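Local coordinates for protein prgH (Salmonella enterica subsp. enterica serovar Typhimurium, PDB 4G2S) that forms part of the basal body of the Salmonella SPI-1 type III secretion system, and probably helps build the injectisome used in cell invasion, at residues Arg10-Ser15 and Leu101-Pro106; Thr28-Gly33 and Phe52-Asp57; Leu56-Val61 and Val97-Ile102; Asn62-Val67 and His77-Gly82. All coordinates share one frame; numbering follows the deposited sequence.

Contact 1. Residues Arg10-Ser15 and Leu101-Pro106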
loop_
_atom_site.group_PDB
_atom_site.type_symbol
_atom_site.label_atom_id
_atom_site.label_comp_id
_atom_site.label_asym_id
_atom_site.label_seq_id
_atom_site.Cartn_x
_atom_site.Cartn_y
_atom_site.Cartn_z
ATOM N N ARG A 10 6.034 -11.504 -22.742
ATOM C CA ARG A 10 7.268 -11.445 -22.024
ATOM C C ARG A 10 7.975 -10.100 -22.231
ATOM O O ARG A 10 8.180 -9.597 -23.362
ATOM C CB ARG A 10 8.192 -12.612 -22.438
ATOM C CG ARG A 10 9.485 -12.663 -21.612
ATOM C CD ARG A 10 10.538 -13.593 -22.212
ATOM N NE ARG A 10 11.720 -13.692 -21.381
ATOM C CZ ARG A 10 11.936 -14.586 -20.415
ATOM N NH1 ARG A 10 11.035 -15.509 -20.072
ATOM N NH2 ARG A 10 13.102 -14.555 -19.774
ATOM N N LEU A 11 8.410 -9.536 -21.122
ATOM C CA LEU A 11 9.230 -8.296 -21.173
ATOM C C LEU A 11 10.670 -8.650 -21.461
ATOM O O LEU A 11 11.210 -9.622 -20.899
ATOM C CB LEU A 11 9.082 -7.585 -19.858
ATOM C CG LEU A 11 7.654 -7.163 -19.524
ATOM C CD1 LEU A 11 7.748 -6.262 -18.294
ATOM C CD2 LEU A 11 6.930 -6.494 -20.610
ATOM N N LEU A 12 11.309 -7.932 -22.369
ATOM C CA LEU A 12 12.690 -8.253 -22.741
ATOM C C LEU A 12 13.653 -7.155 -22.309
ATOM O O LEU A 12 14.839 -7.272 -22.536
ATOM C CB LEU A 12 12.830 -8.464 -24.258
ATOM C CG LEU A 12 11.960 -9.526 -24.942
ATOM C CD1 LEU A 12 12.370 -9.614 -26.407
ATOM C CD2 LEU A 12 12.125 -10.854 -24.232
ATOM N N ASN A 13 13.112 -6.094 -21.735
ATOM C CA ASN A 13 13.838 -5.053 -21.031
ATOM C C ASN A 13 12.977 -4.477 -19.905
ATOM O O ASN A 13 11.960 -5.098 -19.543
ATOM C CB ASN A 13 14.342 -3.975 -21.984
ATOM C CG ASN A 13 13.248 -3.071 -22.482
ATOM O OD1 ASN A 13 12.076 -3.394 -22.369
ATOM N ND2 ASN A 13 13.634 -1.999 -23.174
ATOM N N SER A 14 13.362 -3.307 -19.395
ATOM C CA SER A 14 12.765 -2.722 -18.161
ATOM C C SER A 14 13.277 -3.428 -16.890
ATOM O O SER A 14 13.985 -4.442 -16.942
ATOM C CB SER A 14 11.236 -2.642 -18.182
ATOM O OG SER A 14 10.608 -3.857 -17.682
ATOM N N SER A 15 12.947 -2.840 -15.750
ATOM C CA SER A 15 13.274 -3.417 -14.440
ATOM C C SER A 15 12.537 -4.737 -14.168
ATOM O O SER A 15 12.923 -5.521 -13.284
ATOM C CB SER A 15 12.964 -2.392 -13.353
ATOM O OG SER A 15 11.558 -2.216 -13.325
ATOM N N LEU A 101 10.582 -3.079 -24.737
ATOM C CA LEU A 101 10.763 -4.208 -25.644
ATOM C C LEU A 101 10.064 -5.472 -25.078
ATOM O O LEU A 101 10.307 -5.911 -23.920
ATOM C CB LEU A 101 12.274 -4.390 -25.887
ATOM C CG LEU A 101 12.803 -4.967 -27.183
ATOM C CD1 LEU A 101 14.309 -5.075 -27.139
ATOM C CD2 LEU A 101 12.207 -6.338 -27.343
ATOM N N ILE A 102 9.154 -6.037 -25.879
ATOM C CA ILE A 102 8.364 -7.173 -25.466
ATOM C C ILE A 102 8.462 -8.236 -26.498
ATOM O O ILE A 102 8.901 -8.024 -27.591
ATOM C CB ILE A 102 6.858 -6.822 -25.294
ATOM C CG1 ILE A 102 6.236 -6.432 -26.634
ATOM C CG2 ILE A 102 6.662 -5.627 -24.348
ATOM C CD1 ILE A 102 4.717 -6.252 -26.531
ATOM N N LEU A 103 7.935 -9.395 -26.161
ATOM C CA LEU A 103 7.939 -10.500 -27.054
ATOM C C LEU A 103 6.639 -11.233 -26.739
ATOM O O LEU A 103 6.283 -11.276 -25.581
ATOM C CB LEU A 103 9.192 -11.361 -26.761
ATOM C CG LEU A 103 9.229 -12.540 -27.720
ATOM C CD1 LEU A 103 10.659 -12.775 -28.186
ATOM C CD2 LEU A 103 8.610 -13.797 -27.131
ATOM N N ILE A 104 5.861 -11.678 -27.760
ATOM C CA ILE A 104 4.615 -12.414 -27.536
ATOM C C ILE A 104 4.887 -13.859 -28.014
ATOM O O ILE A 104 5.319 -14.069 -29.175
ATOM C CB ILE A 104 3.404 -11.800 -28.296
ATOM C CG1 ILE A 104 3.199 -10.320 -27.928
ATOM C CG2 ILE A 104 2.151 -12.605 -28.021
ATOM C CD1 ILE A 104 2.264 -9.548 -28.866
ATOM N N ARG A 105 4.670 -14.833 -27.131
ATOM C CA ARG A 105 4.916 -16.248 -27.442
ATOM C C ARG A 105 3.707 -17.127 -27.085
ATOM O O ARG A 105 2.961 -16.807 -26.174
ATOM C CB ARG A 105 6.146 -16.760 -26.676
ATOM C CG ARG A 105 5.925 -16.842 -25.208
ATOM C CD ARG A 105 7.208 -17.224 -24.468
ATOM N NE ARG A 105 6.944 -17.537 -23.075
ATOM C CZ ARG A 105 6.345 -18.627 -22.641
ATOM N NH1 ARG A 105 5.941 -19.566 -23.482
ATOM N NH2 ARG A 105 6.235 -18.831 -21.344
ATOM N N PRO A 106 3.540 -18.284 -27.780
ATOM C CA PRO A 106 2.660 -19.306 -27.281
ATOM C C PRO A 106 3.124 -19.844 -25.940
ATOM O O PRO A 106 4.349 -19.957 -25.694
ATOM C CB PRO A 106 2.792 -20.406 -28.304
ATOM C CG PRO A 106 3.247 -19.731 -29.535
ATOM C CD PRO A 106 4.166 -18.687 -29.045
#
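Four hydrogen bonds join Arg10-Ser15 to Leu101-Pro106, and three of them run between backbones. Arg10 and Leu103 form an antiparallel hydrogen-bonded pair: Arg10 N reaches Leu103 O at 2.9 Å, nearly along the C=O axis, while the return bond from Leu103 N to Arg10 O is more bent (136° at the hydrogen). Leu12 N then meets Leu101 O at 2.7 Å, just where the first strand gives way to a turn. Asn13 CG sits in the crowded position between N and the carbonyl carbon (chi1 74°), which brings OD1 to 2.8 Å from Leu101 N, the donor lying well above the amide plane; Asn13 ND2 donates to Glu99 O, so the one amide brackets Leu100. Leu12 lays CD1 against Leu101 CD2 at a tight 3.4 Å and against Leu103 CB at 3.6 Å. On the other face Leu11 and Ile102, a non-hydrogen-bonded pair, touch through CD2 and CG2 at 3.8 Å. The extended Arg10 chain leads away to salt bridges with Glu20 and with Glu64 of a second subunit. This antiparallel pairing of first and last strands forms the middle of the four-stranded sheet of an FHA-like beta sandwich.

Contact 2. Residues Thr28-Gly33 and Phe52-Asp57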
loop_
_atom_site.group_PDB
_atom_site.type_symbol
_atom_site.label_atom_id
_atom_site.label_comp_id
_atom_site.label_asym_id
_atom_site.label_seq_id
_atom_site.Cartn_x
_atom_site.Cartn_y
_atom_site.Cartn_z
ATOM N N THR A 28 -6.047 -6.721 -23.897
ATOM C CA THR A 28 -5.303 -6.506 -22.661
ATOM C C THR A 28 -4.552 -5.181 -22.764
ATOM O O THR A 28 -3.840 -4.965 -23.719
ATOM C CB THR A 28 -4.318 -7.670 -22.406
ATOM O OG1 THR A 28 -5.064 -8.902 -22.457
ATOM C CG2 THR A 28 -3.723 -7.569 -21.042
ATOM N N LEU A 29 -4.759 -4.337 -21.760
ATOM C CA LEU A 29 -4.036 -3.051 -21.552
ATOM C C LEU A 29 -2.769 -3.159 -20.708
ATOM O O LEU A 29 -2.754 -3.764 -19.610
ATOM C CB LEU A 29 -4.934 -2.055 -20.900
ATOM C CG LEU A 29 -4.414 -0.582 -20.669
ATOM C CD1 LEU A 29 -4.150 0.044 -22.005
ATOM C CD2 LEU A 29 -5.495 0.239 -19.864
ATOM N N PHE A 30 -1.735 -2.534 -21.229
ATOM C CA PHE A 30 -0.466 -2.338 -20.594
ATOM C C PHE A 30 -0.256 -0.839 -20.411
ATOM O O PHE A 30 -0.107 -0.079 -21.360
ATOM C CB PHE A 30 0.664 -2.984 -21.409
ATOM C CG PHE A 30 0.574 -4.469 -21.425
ATOM C CD1 PHE A 30 -0.273 -5.092 -22.329
ATOM C CD2 PHE A 30 1.208 -5.220 -20.484
ATOM C CE1 PHE A 30 -0.407 -6.480 -22.333
ATOM C CE2 PHE A 30 1.095 -6.640 -20.480
ATOM C CZ PHE A 30 0.286 -7.244 -21.410
ATOM N N VAL A 31 -0.190 -0.413 -19.151
ATOM C CA VAL A 31 0.111 0.964 -18.807
ATOM C C VAL A 31 1.577 0.944 -18.429
ATOM O O VAL A 31 1.972 0.130 -17.568
ATOM C CB VAL A 31 -0.691 1.476 -17.594
ATOM C CG1 VAL A 31 -0.225 2.912 -17.213
ATOM C CG2 VAL A 31 -2.185 1.414 -17.859
ATOM N N VAL A 32 2.367 1.800 -19.106
ATOM C CA VAL A 32 3.797 1.793 -19.061
ATOM C C VAL A 32 4.290 3.230 -18.747
ATOM O O VAL A 32 4.073 4.208 -19.497
ATOM C CB VAL A 32 4.434 1.359 -20.379
ATOM C CG1 VAL A 32 5.914 1.129 -20.228
ATOM C CG2 VAL A 32 3.809 0.132 -20.998
ATOM N N GLY A 33 4.941 3.373 -17.610
ATOM C CA GLY A 33 5.342 4.694 -17.183
ATOM C C GLY A 33 5.870 4.785 -15.768
ATOM O O GLY A 33 6.321 3.805 -15.166
ATOM N N PHE A 52 -2.304 -4.367 -16.986
ATOM C CA PHE A 52 -1.017 -4.508 -16.259
ATOM C C PHE A 52 -0.225 -3.200 -16.225
ATOM O O PHE A 52 -0.277 -2.434 -17.183
ATOM C CB PHE A 52 -0.176 -5.633 -16.868
ATOM C CG PHE A 52 -0.899 -7.014 -16.801
ATOM C CD1 PHE A 52 -0.979 -7.653 -15.609
ATOM C CD2 PHE A 52 -1.498 -7.597 -17.914
ATOM C CE1 PHE A 52 -1.648 -8.862 -15.459
ATOM C CE2 PHE A 52 -2.115 -8.846 -17.826
ATOM C CZ PHE A 52 -2.228 -9.467 -16.577
ATOM N N PHE A 53 0.485 -2.931 -15.137
ATOM C CA PHE A 53 1.325 -1.763 -15.068
ATOM C C PHE A 53 2.743 -2.210 -15.177
ATOM O O PHE A 53 3.147 -3.096 -14.451
ATOM C CB PHE A 53 1.211 -1.002 -13.734
ATOM C CG PHE A 53 2.222 0.075 -13.603
ATOM C CD1 PHE A 53 2.014 1.292 -14.213
ATOM C CD2 PHE A 53 3.426 -0.145 -12.906
ATOM C CE1 PHE A 53 2.962 2.288 -14.098
ATOM C CE2 PHE A 53 4.378 0.842 -12.799
ATOM C CZ PHE A 53 4.140 2.068 -13.400
ATOM N N ILE A 54 3.518 -1.593 -16.059
ATOM C CA ILE A 54 4.935 -1.834 -16.206
ATOM C C ILE A 54 5.661 -0.516 -15.924
ATOM O O ILE A 54 5.365 0.477 -16.560
ATOM C CB ILE A 54 5.264 -2.216 -17.690
ATOM C CG1 ILE A 54 4.465 -3.458 -18.046
ATOM C CG2 ILE A 54 6.749 -2.455 -17.900
ATOM C CD1 ILE A 54 4.540 -3.848 -19.504
ATOM N N PRO A 55 6.629 -0.512 -14.995
ATOM C CA PRO A 55 7.420 0.697 -14.726
ATOM C C PRO A 55 8.510 0.929 -15.778
ATOM O O PRO A 55 9.164 -0.022 -16.242
ATOM C CB PRO A 55 8.029 0.411 -13.363
ATOM C CG PRO A 55 8.238 -1.046 -13.350
ATOM C CD PRO A 55 7.014 -1.609 -14.102
ATOM N N LEU A 56 8.599 2.154 -16.252
ATOM C CA LEU A 56 9.645 2.539 -17.192
ATOM C C LEU A 56 9.903 4.038 -16.975
ATOM O O LEU A 56 8.986 4.850 -17.016
ATOM C CB LEU A 56 9.237 2.237 -18.634
ATOM C CG LEU A 56 10.373 2.165 -19.653
ATOM C CD1 LEU A 56 11.242 0.918 -19.469
ATOM C CD2 LEU A 56 9.795 2.193 -21.060
ATOM N N ASP A 57 11.147 4.391 -16.706
ATOM C CA ASP A 57 11.436 5.781 -16.267
ATOM C C ASP A 57 11.294 6.756 -17.439
ATOM O O ASP A 57 10.897 7.885 -17.241
ATOM C CB ASP A 57 12.806 5.877 -15.595
ATOM C CG ASP A 57 13.909 5.212 -16.403
ATOM O OD1 ASP A 57 13.588 4.625 -17.472
ATOM O OD2 ASP A 57 15.085 5.270 -15.958
#
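Phe30, Phe52, Val32 and Ile54 share one face of this parallel strand pair. Phe30 and Phe52 both hold CG anti to the carbonyl carbon (chi1 near -60°), so the two rings leave their strands side by side and point the same way. Phe30 CE2 comes to 3.8 Å from Phe52 CD2, the planes being inclined at 35°. Thr28 places CG2 anti to its backbone N, and this methyl meets the edge of the Phe52 ring, 3.8 Å from CE2. Ile54 extends CD1 obliquely to Phe30 CD2, while Val32 sends CG1 alongside Leu56 CB, also 3.8 Å away. On the reverse face Phe53 turns CG anti to N (chi1 172°), which carries its ring forward along the neighbouring strand, obliquely, past Val31 O to Gly33 O, 3.3 Å from CZ. Five backbone hydrogen bonds hold the register, from Phe52 N to Leu29 O through to Leu56 N to Gly33 O. The strands belong to a beta-alpha-beta unit whose helix 35-41 packs on Val31 and Phe53. Along the shared edge the backbone groups thus satisfy one another, leaving both faces almost wholly apolar, one turned to strands 7-11 and 100-106 and the other to helix 35-41 and to neighbouring subunits.

Contact 3. Residues Leu56-Val61 and Val97-Ile102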
loop_
_atom_site.group_PDB
_atom_site.type_symbol
_atom_site.label_atom_id
_atom_site.label_comp_id
_atom_site.label_asym_id
_atom_site.label_seq_id
_atom_site.Cartn_x
_atom_site.Cartn_y
_atom_site.Cartn_z
ATOM N N LEU A 56 8.599 2.154 -16.252
ATOM C CA LEU A 56 9.645 2.539 -17.192
ATOM C C LEU A 56 9.903 4.038 -16.975
ATOM O O LEU A 56 8.986 4.850 -17.016
ATOM C CB LEU A 56 9.237 2.237 -18.634
ATOM C CG LEU A 56 10.373 2.165 -19.653
ATOM C CD1 LEU A 56 11.242 0.918 -19.469
ATOM C CD2 LEU A 56 9.795 2.193 -21.060
ATOM N N ASP A 57 11.147 4.391 -16.706
ATOM C CA ASP A 57 11.436 5.781 -16.267
ATOM C C ASP A 57 11.294 6.756 -17.439
ATOM O O ASP A 57 10.897 7.885 -17.241
ATOM C CB ASP A 57 12.806 5.877 -15.595
ATOM C CG ASP A 57 13.909 5.212 -16.403
ATOM O OD1 ASP A 57 13.588 4.625 -17.472
ATOM O OD2 ASP A 57 15.085 5.270 -15.958
ATOM N N HIS A 58 11.570 6.283 -18.657
ATOM C CA HIS A 58 11.532 7.121 -19.860
ATOM C C HIS A 58 11.005 6.394 -21.106
ATOM O O HIS A 58 11.340 5.234 -21.386
ATOM C CB HIS A 58 12.947 7.696 -20.108
ATOM C CG HIS A 58 13.142 8.333 -21.469
ATOM N ND1 HIS A 58 13.362 7.603 -22.573
ATOM C CD2 HIS A 58 13.185 9.682 -21.870
ATOM C CE1 HIS A 58 13.509 8.424 -23.639
ATOM N NE2 HIS A 58 13.419 9.695 -23.203
ATOM N N GLY A 59 10.192 7.100 -21.887
ATOM C CA GLY A 59 9.797 6.609 -23.210
ATOM C C GLY A 59 8.659 5.591 -23.162
ATOM O O GLY A 59 8.434 4.864 -24.141
ATOM N N GLY A 60 7.953 5.533 -22.037
ATOM C CA GLY A 60 6.868 4.559 -21.886
ATOM C C GLY A 60 5.647 4.983 -22.701
ATOM O O GLY A 60 5.252 6.139 -22.700
ATOM N N VAL A 61 5.054 4.055 -23.408
ATOM C CA VAL A 61 3.840 4.283 -24.164
ATOM C C VAL A 61 2.822 3.171 -23.784
ATOM O O VAL A 61 3.211 2.020 -23.817
ATOM C CB VAL A 61 4.083 4.139 -25.662
ATOM C CG1 VAL A 61 2.769 4.279 -26.427
ATOM C CG2 VAL A 61 5.076 5.194 -26.187
ATOM N N VAL A 97 7.711 -1.102 -28.332
ATOM C CA VAL A 97 6.639 -0.122 -28.057
ATOM C C VAL A 97 7.150 1.006 -27.235
ATOM O O VAL A 97 7.475 0.814 -26.054
ATOM C CB VAL A 97 5.475 -0.793 -27.250
ATOM C CG1 VAL A 97 4.234 0.048 -27.301
ATOM C CG2 VAL A 97 5.156 -2.154 -27.766
ATOM N N GLY A 98 7.193 2.212 -27.780
ATOM C CA GLY A 98 8.001 3.265 -27.180
ATOM C C GLY A 98 9.401 2.696 -26.851
ATOM O O GLY A 98 10.025 2.058 -27.721
ATOM N N GLU A 99 9.892 2.911 -25.628
ATOM C CA GLU A 99 11.215 2.357 -25.232
ATOM C C GLU A 99 11.102 0.967 -24.593
ATOM O O GLU A 99 12.109 0.397 -24.154
ATOM C CB GLU A 99 11.950 3.301 -24.256
ATOM C CG GLU A 99 13.371 3.634 -24.653
ATOM C CD GLU A 99 13.456 4.656 -25.777
ATOM O OE1 GLU A 99 12.521 4.707 -26.618
ATOM O OE2 GLU A 99 14.476 5.393 -25.837
ATOM N N LEU A 100 9.897 0.417 -24.502
ATOM C CA LEU A 100 9.747 -0.930 -24.029
ATOM C C LEU A 100 9.975 -1.961 -25.121
ATOM O O LEU A 100 9.541 -1.775 -26.286
ATOM C CB LEU A 100 8.344 -1.114 -23.452
ATOM C CG LEU A 100 8.105 -2.354 -22.662
ATOM C CD1 LEU A 100 8.941 -2.362 -21.374
ATOM C CD2 LEU A 100 6.622 -2.475 -22.422
ATOM N N LEU A 101 10.582 -3.079 -24.737
ATOM C CA LEU A 101 10.763 -4.208 -25.644
ATOM C C LEU A 101 10.064 -5.472 -25.078
ATOM O O LEU A 101 10.307 -5.911 -23.920
ATOM C CB LEU A 101 12.274 -4.390 -25.887
ATOM C CG LEU A 101 12.803 -4.967 -27.183
ATOM C CD1 LEU A 101 14.309 -5.075 -27.139
ATOM C CD2 LEU A 101 12.207 -6.338 -27.343
ATOM N N ILE A 102 9.154 -6.037 -25.879
ATOM C CA ILE A 102 8.364 -7.173 -25.466
ATOM C C ILE A 102 8.462 -8.236 -26.498
ATOM O O ILE A 102 8.901 -8.024 -27.591
ATOM C CB ILE A 102 6.858 -6.822 -25.294
ATOM C CG1 ILE A 102 6.236 -6.432 -26.634
ATOM C CG2 ILE A 102 6.662 -5.627 -24.348
ATOM C CD1 ILE A 102 4.717 -6.252 -26.531
HETATM O O HOH W 1 5.964 1.251 -23.654
#
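Glu99, third residue of a type II' beta turn from Val97 to Leu100, reaches across to the loop Leu56-Val61. Its CB lies 3.5 Å from His58 O and a little farther from Gly59 O, so the side chain starts out directly over the loop backbone. CG keeps a looser contact with the same His58 carbonyl. The chain then bends at chi2 (77°) and swings the carboxylate toward the imidazole, where OE2 stops in the ring plane at its edge, 3.9 Å from His58 CE1 and 4.1 Å from ND1. Ring and carboxylate planes are 70° apart. At the base of this side chain the backbone supplies the direct hydrogen bond: Glu99 N donates to Gly59 O at 2.9 Å, fairly straight at the hydrogen (162°) but approaching from above the carbonyl plane. Gly59 and Gly98, which have no side chains, let the backbones come close, Gly98 CA lying 3.5 Å from Gly59 O. Val61 CG2 packs on Gly98 CA at 3.6 Å, and Leu56 CD2 rests against the backbone around Leu100 N. A water accepts from Val61 N at 3.0 Å and donates to Val97 O at 2.9 Å. The polar links between loop and turn therefore run through backbone groups and a water, with side-chain packing around them; acid and imidazole are too far apart for an ion pair, although the carboxylate could favour a protonated His58.

Contact 4. Residues Asn62-Val67 and His77-Gly82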
loop_
_atom_site.group_PDB
_atom_site.type_symbol
_atom_site.label_atom_id
_atom_site.label_comp_id
_atom_site.label_asym_id
_atom_site.label_seq_id
_atom_site.Cartn_x
_atom_site.Cartn_y
_atom_site.Cartn_z
ATOM N N ASN A 62 1.574 3.544 -23.520
ATOM C CA ASN A 62 0.545 2.517 -23.164
ATOM C C ASN A 62 0.161 1.786 -24.439
ATOM O O ASN A 62 0.201 2.403 -25.561
ATOM C CB ASN A 62 -0.660 3.187 -22.556
ATOM C CG ASN A 62 -0.352 3.864 -21.168
ATOM O OD1 ASN A 62 0.807 3.816 -20.656
ATOM N ND2 ASN A 62 -1.380 4.417 -20.550
ATOM N N PHE A 63 -0.193 0.542 -24.294
ATOM C CA PHE A 63 -0.612 -0.184 -25.462
ATOM C C PHE A 63 -1.631 -1.270 -25.127
ATOM O O PHE A 63 -1.700 -1.682 -23.975
ATOM C CB PHE A 63 0.601 -0.754 -26.203
ATOM C CG PHE A 63 1.385 -1.769 -25.432
ATOM C CD1 PHE A 63 1.145 -3.101 -25.532
ATOM C CD2 PHE A 63 2.446 -1.347 -24.628
ATOM C CE1 PHE A 63 1.924 -4.055 -24.873
ATOM C CE2 PHE A 63 3.226 -2.270 -23.961
ATOM C CZ PHE A 63 2.950 -3.636 -24.026
ATOM N N GLU A 64 -2.401 -1.716 -26.134
ATOM C CA GLU A 64 -3.284 -2.864 -25.995
ATOM C C GLU A 64 -2.849 -3.936 -26.924
ATOM O O GLU A 64 -2.532 -3.692 -28.088
ATOM C CB GLU A 64 -4.761 -2.531 -26.256
ATOM C CG GLU A 64 -5.270 -1.264 -25.575
ATOM C CD GLU A 64 -6.788 -1.135 -25.657
ATOM O OE1 GLU A 64 -7.393 -0.391 -24.875
ATOM O OE2 GLU A 64 -7.415 -1.892 -26.448
ATOM N N ILE A 65 -2.900 -5.148 -26.422
ATOM C CA ILE A 65 -2.808 -6.347 -27.245
ATOM C C ILE A 65 -4.174 -6.983 -27.433
ATOM O O ILE A 65 -4.956 -7.206 -26.467
ATOM C CB ILE A 65 -1.762 -7.335 -26.691
ATOM C CG1 ILE A 65 -0.411 -6.618 -26.680
ATOM C CG2 ILE A 65 -1.745 -8.612 -27.541
ATOM C CD1 ILE A 65 0.775 -7.520 -26.558
ATOM N N GLN A 66 -4.495 -7.220 -28.715
ATOM C CA GLN A 66 -5.774 -7.830 -29.086
ATOM C C GLN A 66 -5.564 -9.198 -29.723
ATOM O O GLN A 66 -4.884 -9.288 -30.730
ATOM C CB GLN A 66 -6.515 -6.965 -30.100
ATOM C CG GLN A 66 -7.924 -7.428 -30.326
ATOM C CD GLN A 66 -8.740 -6.500 -31.219
ATOM O OE1 GLN A 66 -8.355 -5.370 -31.500
ATOM N NE2 GLN A 66 -9.902 -6.976 -31.632
ATOM N N VAL A 67 -6.202 -10.215 -29.165
ATOM C CA VAL A 67 -6.044 -11.621 -29.579
ATOM C C VAL A 67 -7.447 -11.977 -30.029
ATOM O O VAL A 67 -8.357 -12.042 -29.159
ATOM C CB VAL A 67 -5.641 -12.520 -28.401
ATOM C CG1 VAL A 67 -5.643 -13.997 -28.774
ATOM C CG2 VAL A 67 -4.297 -12.105 -27.784
ATOM N N HIS A 77 -2.250 -2.286 -30.382
ATOM C CA HIS A 77 -2.688 -0.899 -30.502
ATOM C C HIS A 77 -1.828 -0.058 -29.633
ATOM O O HIS A 77 -1.888 -0.191 -28.397
ATOM C CB HIS A 77 -4.111 -0.769 -30.067
ATOM C CG HIS A 77 -5.018 -1.678 -30.757
ATOM N ND1 HIS A 77 -5.509 -1.405 -31.960
ATOM C CD2 HIS A 77 -5.591 -2.880 -30.365
ATOM C CE1 HIS A 77 -6.351 -2.389 -32.337
ATOM N NE2 HIS A 77 -6.398 -3.286 -31.374
ATOM N N GLU A 78 -0.998 0.795 -30.233
ATOM C CA GLU A 78 -0.244 1.806 -29.492
ATOM C C GLU A 78 -1.074 3.016 -29.225
ATOM O O GLU A 78 -1.530 3.641 -30.181
ATOM C CB GLU A 78 0.933 2.331 -30.311
ATOM C CG GLU A 78 2.059 1.406 -30.469
ATOM C CD GLU A 78 3.378 2.112 -30.820
ATOM O OE1 GLU A 78 3.525 3.364 -30.894
ATOM O OE2 GLU A 78 4.293 1.340 -30.951
ATOM N N LEU A 79 -1.189 3.431 -27.952
ATOM C CA LEU A 79 -2.079 4.553 -27.558
ATOM C C LEU A 79 -1.378 5.898 -27.594
ATOM O O LEU A 79 -0.406 6.098 -26.877
ATOM C CB LEU A 79 -2.671 4.325 -26.188
ATOM C CG LEU A 79 -3.415 2.970 -26.089
ATOM C CD1 LEU A 79 -4.052 2.795 -24.705
ATOM C CD2 LEU A 79 -4.424 2.654 -27.147
ATOM N N LYS A 80 -1.841 6.791 -28.475
ATOM C CA LYS A 80 -1.342 8.177 -28.564
ATOM C C LYS A 80 -2.399 9.190 -28.093
ATOM O O LYS A 80 -3.464 8.808 -27.624
ATOM C CB LYS A 80 -1.000 8.469 -30.007
ATOM C CG LYS A 80 0.012 7.492 -30.627
ATOM C CD LYS A 80 0.690 8.140 -31.843
ATOM C CE LYS A 80 1.394 7.125 -32.737
ATOM N NZ LYS A 80 2.349 6.254 -31.977
ATOM N N GLU A 81 -2.132 10.490 -28.255
ATOM C CA GLU A 81 -3.091 11.502 -27.802
ATOM C C GLU A 81 -4.406 11.397 -28.601
ATOM O O GLU A 81 -4.429 11.633 -29.835
ATOM C CB GLU A 81 -2.529 12.913 -27.983
ATOM C CG GLU A 81 -1.240 13.191 -27.207
ATOM C CD GLU A 81 -0.028 12.404 -27.727
ATOM O OE1 GLU A 81 0.008 12.026 -28.938
ATOM O OE2 GLU A 81 0.886 12.131 -26.906
ATOM N N GLY A 82 -5.480 11.043 -27.900
ATOM C CA GLY A 82 -6.814 10.984 -28.462
ATOM C C GLY A 82 -7.035 10.016 -29.609
ATOM O O GLY A 82 -8.058 10.081 -30.260
#
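A beta hairpin of strands 63-67 and 74-80 forms this contact within the mixed sheet. Glu64 and His77 are an antiparallel hydrogen-bonded pair of it, with Glu64 N to His77 O at 2.8 Å and His77 N to Glu64 O at 2.7 Å, both in the carbonyl planes. Two residues on, Leu79 N binds Asn62 O at 3.0 Å from above the carbonyl plane. Gln66, with CG anti to N (chi1 -170°) and its chain extended, brings OE1 to His77 NE2 at 2.9 Å. The bond lies in the imidazole plane, amide and ring being only 30° apart, consistent with a proton on NE2. Leu79 folds CB and CG over Asn62 O and sets CD1 4.0 Å from Asn62 CB. On the opposite face the crowded chi1 of Phe63 (64°) carries its ring away from the hairpin partner. That ring stacks on Phe30 of strand 26-33 and packs against Leu100 and Ile102 of strand 100-106, in the sandwich interior. Glu64 bridges to Arg27 of its own chain and to Arg10 of a third subunit, whose Asn17 and Ser15 take the Asn62 amide. Strand 83-88, at the sheet's edge, lies next to strand 74-80, with Ser86 against His77 and Ser84 against Leu79.

From the N terminus, Arg10-Ser15 opens the widest loop, which contact 1 closes only at Leu101-Pro106, pairing strands 7-11 and 100-106 in the antiparallel sheet. Everything else falls within that span or ends on the same strand. Contact 2 closes first, joining strands 26-33 and 51-55 across helix 35-41; at Leu56 it hands over to contact 3, which spans the second half of the chain and shares Leu101 and Ile102 with contact 1. Contact 4, a short hairpin, follows contact 2 in series and lies within contact 3. Strand 63-67 pairs with 26-33, uniting contacts 2 and 4 in the mixed sheet, while Ile65 against Ile104 and Leu11 against Ile54 join the two sheets.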